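Local coordinates for subdomain of Desmoplakin Carboxy-Terminal domain (DPCT) (Homo sapiens, PDB 1LM5), which forms a plakin-repeat subdomain of the carboxy-terminal tail of desmoplakin, through which desmoplakin probably binds intermediate filaments, at residues A12-T17 against L195-V200; I53-G58 against Q69-Q74. One frame throughout, in Å; residues are numbered along the deposited sequence.

Contact 1: residues A12-T17 against L195-V200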
loop_
_atom_site.group_PDB
_atom_site.type_symbol
_atom_site.label_atom_id
_atom_site.label_comp_id
_atom_site.label_asym_id
_atom_site.label_seq_id
_atom_site.Cartn_x
_atom_site.Cartn_y
_atom_site.Cartn_z
ATOM N N ALA B 12 3.204 13.128 9.653
ATOM C CA ALA B 12 2.711 12.315 10.746
ATOM C C ALA B 12 2.371 13.069 12.006
ATOM O O ALA B 12 1.408 12.739 12.692
ATOM C CB ALA B 12 3.737 11.243 11.077
ATOM N N ALA B 13 3.170 14.077 12.314
ATOM C CA ALA B 13 2.972 14.812 13.534
ATOM C C ALA B 13 3.588 16.190 13.492
ATOM O O ALA B 13 4.073 16.652 12.461
ATOM C CB ALA B 13 3.540 14.018 14.698
ATOM N N ILE B 14 3.615 16.809 14.658
ATOM C CA ILE B 14 4.090 18.162 14.809
ATOM C C ILE B 14 5.344 18.261 15.644
ATOM O O ILE B 14 5.527 17.503 16.587
ATOM C CB ILE B 14 2.996 18.978 15.493
ATOM C CG1 ILE B 14 1.734 18.935 14.634
ATOM C CG2 ILE B 14 3.473 20.391 15.756
ATOM C CD1 ILE B 14 1.892 19.640 13.317
ATOM N N PHE B 15 6.224 19.180 15.281
ATOM C CA PHE B 15 7.390 19.380 16.102
ATOM C C PHE B 15 7.165 20.748 16.722
ATOM O O PHE B 15 7.190 21.774 16.038
ATOM C CB PHE B 15 8.688 19.373 15.305
ATOM C CG PHE B 15 9.899 19.432 16.179
ATOM C CD1 PHE B 15 10.316 18.299 16.880
ATOM C CD2 PHE B 15 10.567 20.641 16.388
ATOM C CE1 PHE B 15 11.379 18.367 17.787
ATOM C CE2 PHE B 15 11.640 20.725 17.295
ATOM C CZ PHE B 15 12.042 19.588 17.995
ATOM N N ASP B 16 6.890 20.749 18.017
ATOM C CA ASP B 16 6.663 21.986 18.748
ATOM C C ASP B 16 8.035 22.616 18.975
ATOM O O ASP B 16 8.791 22.195 19.849
ATOM C CB ASP B 16 5.965 21.663 20.070
ATOM C CG ASP B 16 5.691 22.891 20.909
ATOM O OD1 ASP B 16 4.856 22.782 21.824
ATOM O OD2 ASP B 16 6.303 23.955 20.672
ATOM N N THR B 17 8.348 23.614 18.155
ATOM C CA THR B 17 9.628 24.306 18.205
ATOM C C THR B 17 9.926 24.922 19.560
ATOM O O THR B 17 11.041 24.805 20.070
ATOM C CB THR B 17 9.688 25.422 17.137
ATOM O OG1 THR B 17 9.566 24.840 15.833
ATOM C CG2 THR B 17 11.012 26.167 17.228
ATOM N N LEU B 195 5.927 18.453 11.020
ATOM C CA LEU B 195 5.777 19.822 10.565
ATOM C C LEU B 195 6.032 20.674 11.797
ATOM O O LEU B 195 5.415 20.447 12.840
ATOM C CB LEU B 195 4.355 20.079 10.092
ATOM C CG LEU B 195 4.107 20.534 8.665
ATOM C CD1 LEU B 195 2.678 21.051 8.563
ATOM C CD2 LEU B 195 5.119 21.590 8.264
ATOM N N GLU B 196 6.935 21.643 11.695
ATOM C CA GLU B 196 7.207 22.503 12.833
ATOM C C GLU B 196 6.033 23.443 13.101
ATOM O O GLU B 196 5.332 23.857 12.180
ATOM C CB GLU B 196 8.471 23.322 12.595
ATOM C CG GLU B 196 9.724 22.489 12.596
ATOM C CD GLU B 196 10.979 23.326 12.418
ATOM O OE1 GLU B 196 12.076 22.732 12.380
ATOM O OE2 GLU B 196 10.869 24.568 12.317
ATOM N N ALA B 197 5.824 23.769 14.372
ATOM C CA ALA B 197 4.752 24.661 14.772
ATOM C C ALA B 197 5.259 25.542 15.905
ATOM O O ALA B 197 6.004 25.084 16.776
ATOM C CB ALA B 197 3.547 23.865 15.236
ATOM N N ALA B 198 4.852 26.801 15.881
ATOM C CA ALA B 198 5.253 27.762 16.897
ATOM C C ALA B 198 4.035 28.594 17.254
ATOM O O ALA B 198 3.081 28.661 16.478
ATOM C CB ALA B 198 6.366 28.659 16.357
ATOM N N SER B 199 4.067 29.212 18.434
ATOM C CA SER B 199 2.974 30.063 18.906
ATOM C C SER B 199 3.248 31.505 18.515
ATOM O O SER B 199 4.403 31.903 18.377
ATOM C CB SER B 199 2.845 29.998 20.431
ATOM O OG SER B 199 2.295 28.768 20.859
ATOM N N VAL B 200 2.189 32.288 18.342
ATOM C CA VAL B 200 2.352 33.691 17.986
ATOM C C VAL B 200 1.545 34.561 18.951
ATOM O O VAL B 200 0.725 35.377 18.472
ATOM C CB VAL B 200 1.886 33.959 16.536
ATOM C CG1 VAL B 200 2.259 35.377 16.121
ATOM C CG2 VAL B 200 2.516 32.949 15.594
HETATM O O HOH W 1 6.290 26.022 19.293
#
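I14, F15 and D16 pair with L195, E196 and A197 as parallel neighbours in a mixed sheet of this plakin-repeat domain, where the strand near the start of the modelled chain, 11-16, meets the last one, 193-197. Four backbone bonds make the ladder: L195 N to A13 O, F15 N to L195 O at 2.9 Å, A197 N to F15 O, and T17 N to A197 O. They are not alike. F15 N sits 47° out of the plane of the L195 carbonyl, whereas L195 N lies in the plane of A13's.

From I14 CB, 3.9 Å from L195 O, two branches spread. The branch CG2, anti to the backbone N, lies against A197 CB at 3.5 Å. The other branch starts with CG1 beside the backbone N (chi1 -59°) and ends in CD1, 4.1 Å from L195 CB, so CG2 and CD1 both rest against L195 O from one side. I23 of strand 21-23 also touches I14. On the face with F15 and E196, both side chains reach M185 of the edge strand 185-186. E196 runs extended past T17 OG1, a hydroxyl buried here with no polar partner in the model.

D16 OD1 forms a salt bridge with R31, while one water donates both to D16 OD2 and, at 2.7 Å, to A197 O, the same oxygen that accepts from T17 N.

Contact 2: residues I53-G58 against Q69-Q74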
loop_
_atom_site.group_PDB
_atom_site.type_symbol
_atom_site.label_atom_id
_atom_site.label_comp_id
_atom_site.label_asym_id
_atom_site.label_seq_id
_atom_site.Cartn_x
_atom_site.Cartn_y
_atom_site.Cartn_z
ATOM N N ILE B 53 -2.125 8.608 11.849
ATOM C CA ILE B 53 -0.807 8.114 12.201
ATOM C C ILE B 53 -0.495 8.329 13.667
ATOM O O ILE B 53 -0.559 9.451 14.163
ATOM C CB ILE B 53 0.277 8.791 11.336
ATOM C CG1 ILE B 53 -0.016 8.509 9.862
ATOM C CG2 ILE B 53 1.679 8.263 11.724
ATOM C CD1 ILE B 53 0.882 9.259 8.891
ATOM N N HIS B 54 -0.157 7.249 14.367
ATOM C CA HIS B 54 0.170 7.404 15.774
ATOM C C HIS B 54 1.486 8.169 15.781
ATOM O O HIS B 54 2.462 7.739 15.188
ATOM C CB HIS B 54 0.326 6.062 16.464
ATOM C CG HIS B 54 0.482 6.193 17.941
ATOM N ND1 HIS B 54 1.583 6.790 18.515
ATOM C CD2 HIS B 54 -0.359 5.892 18.959
ATOM C CE1 HIS B 54 1.412 6.855 19.825
ATOM N NE2 HIS B 54 0.242 6.319 20.119
ATOM N N PRO B 55 1.524 9.314 16.462
ATOM C CA PRO B 55 2.739 10.132 16.503
ATOM C C PRO B 55 4.033 9.493 16.973
ATOM O O PRO B 55 5.108 9.941 16.587
ATOM C CB PRO B 55 2.326 11.319 17.362
ATOM C CG PRO B 55 1.326 10.740 18.281
ATOM C CD PRO B 55 0.514 9.824 17.403
ATOM N N THR B 56 3.943 8.451 17.788
ATOM C CA THR B 56 5.166 7.828 18.277
ATOM C C THR B 56 5.501 6.533 17.550
ATOM O O THR B 56 6.653 6.312 17.183
ATOM C CB THR B 56 5.082 7.552 19.797
ATOM O OG1 THR B 56 4.230 6.430 20.034
ATOM C CG2 THR B 56 4.514 8.746 20.517
ATOM N N THR B 57 4.494 5.694 17.319
ATOM C CA THR B 57 4.704 4.408 16.656
ATOM C C THR B 57 4.606 4.464 15.143
ATOM O O THR B 57 5.188 3.628 14.449
ATOM C CB THR B 57 3.695 3.349 17.144
ATOM O OG1 THR B 57 2.378 3.686 16.687
ATOM C CG2 THR B 57 3.692 3.283 18.661
ATOM N N GLY B 58 3.872 5.446 14.629
ATOM C CA GLY B 58 3.714 5.564 13.189
ATOM C C GLY B 58 2.659 4.601 12.666
ATOM O O GLY B 58 2.385 4.558 11.469
ATOM N N GLN B 69 -7.070 6.098 21.592
ATOM C CA GLN B 69 -5.713 6.353 22.045
ATOM C C GLN B 69 -5.384 7.816 22.318
ATOM O O GLN B 69 -4.240 8.155 22.645
ATOM C CB GLN B 69 -4.739 5.756 21.034
ATOM C CG GLN B 69 -4.847 4.244 20.952
ATOM C CD GLN B 69 -3.922 3.652 19.918
ATOM O OE1 GLN B 69 -2.756 4.024 19.836
ATOM N NE2 GLN B 69 -4.436 2.717 19.126
ATOM N N GLY B 70 -6.387 8.679 22.198
ATOM C CA GLY B 70 -6.182 10.092 22.442
ATOM C C GLY B 70 -5.411 10.779 21.332
ATOM O O GLY B 70 -4.993 11.928 21.485
ATOM N N VAL B 71 -5.230 10.081 20.216
ATOM C CA VAL B 71 -4.494 10.646 19.095
ATOM C C VAL B 71 -5.322 11.760 18.462
ATOM O O VAL B 71 -4.776 12.713 17.916
ATOM C CB VAL B 71 -4.147 9.576 18.058
ATOM C CG1 VAL B 71 -3.488 10.232 16.843
ATOM C CG2 VAL B 71 -3.195 8.559 18.683
ATOM N N ILE B 72 -6.643 11.622 18.536
ATOM C CA ILE B 72 -7.563 12.641 18.028
ATOM C C ILE B 72 -8.744 12.614 18.991
ATOM O O ILE B 72 -9.007 11.580 19.623
ATOM C CB ILE B 72 -8.101 12.333 16.598
ATOM C CG1 ILE B 72 -9.023 11.115 16.623
ATOM C CG2 ILE B 72 -6.934 12.088 15.628
ATOM C CD1 ILE B 72 -9.552 10.721 15.244
ATOM N N ASP B 73 -9.444 13.730 19.112
ATOM C CA ASP B 73 -10.587 13.774 20.005
ATOM C C ASP B 73 -11.850 13.371 19.256
ATOM O O ASP B 73 -11.846 13.246 18.030
ATOM C CB ASP B 73 -10.720 15.162 20.651
ATOM C CG ASP B 73 -11.062 16.256 19.658
ATOM O OD1 ASP B 73 -10.681 17.418 19.921
ATOM O OD2 ASP B 73 -11.716 15.970 18.634
ATOM N N GLN B 74 -12.924 13.138 20.007
ATOM C CA GLN B 74 -14.195 12.702 19.442
ATOM C C GLN B 74 -14.741 13.577 18.321
ATOM O O GLN B 74 -15.125 13.073 17.268
ATOM C CB GLN B 74 -15.254 12.610 20.544
ATOM C CG GLN B 74 -14.931 11.641 21.670
ATOM C CD GLN B 74 -14.174 12.291 22.814
ATOM O OE1 GLN B 74 -14.131 11.750 23.924
ATOM N NE2 GLN B 74 -13.570 13.451 22.551
#
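The ring nitrogen ND1 of H54 accepts the backbone N-H of T56 at 3.0 Å, with T56 N only 10° out of the ring plane and the bond nearly straight. H54 CG lies anti to the backbone N (chi1 -172°), beside the carbonyl carbon, and G58 N closes the turn by bonding to H54 O at 2.7 Å. T57 CG2 lies over one ring face, offset toward the rim.

Across the contact, the ring offers its CD2 corner. Q69 OE1 lies at the ring edge, near its plane, 3.2 Å from CD2 of H54, and the amide is turned 35° from the imidazole. V71 CG2 reaches the same CD2 obliquely at 3.9 Å. The two methyls of V71 share P55 CD, and CG1 also lies 4.0 Å from I53 O. L61 and I52 touch V71 as well.

Within this plectin repeat, the contact sets the turn between the short strands 52-53 and 60-61 against the exit of helix 63-68, which ends in a Schellman motif at G70. Because ND1 accepts a hydrogen bond from T56 N, that nitrogen is probably unprotonated, consistent with a neutral ring carrying its hydrogen on NE2.

How the contacts relate
Contact 1 joins distant parts of the chain, with the near-terminal strands 11-16 and 193-197 side by side; contact 2 is local, within one repeat, and lies nested inside the loop that contact 1 closes. Contact 1 is the more buried and rests on a backbone ladder, whereas contact 2 is only partly buried and works through side-chain packing, the turn 53-58 being held by bonds of its own. Their centres are 16 Å apart, yet they meet directly: A12 CB packs on I53 CG2 at 3.7 Å, and A13 CB on P55 CB. Q46 also bridges them, its amide bonding to A12 O and I53 N.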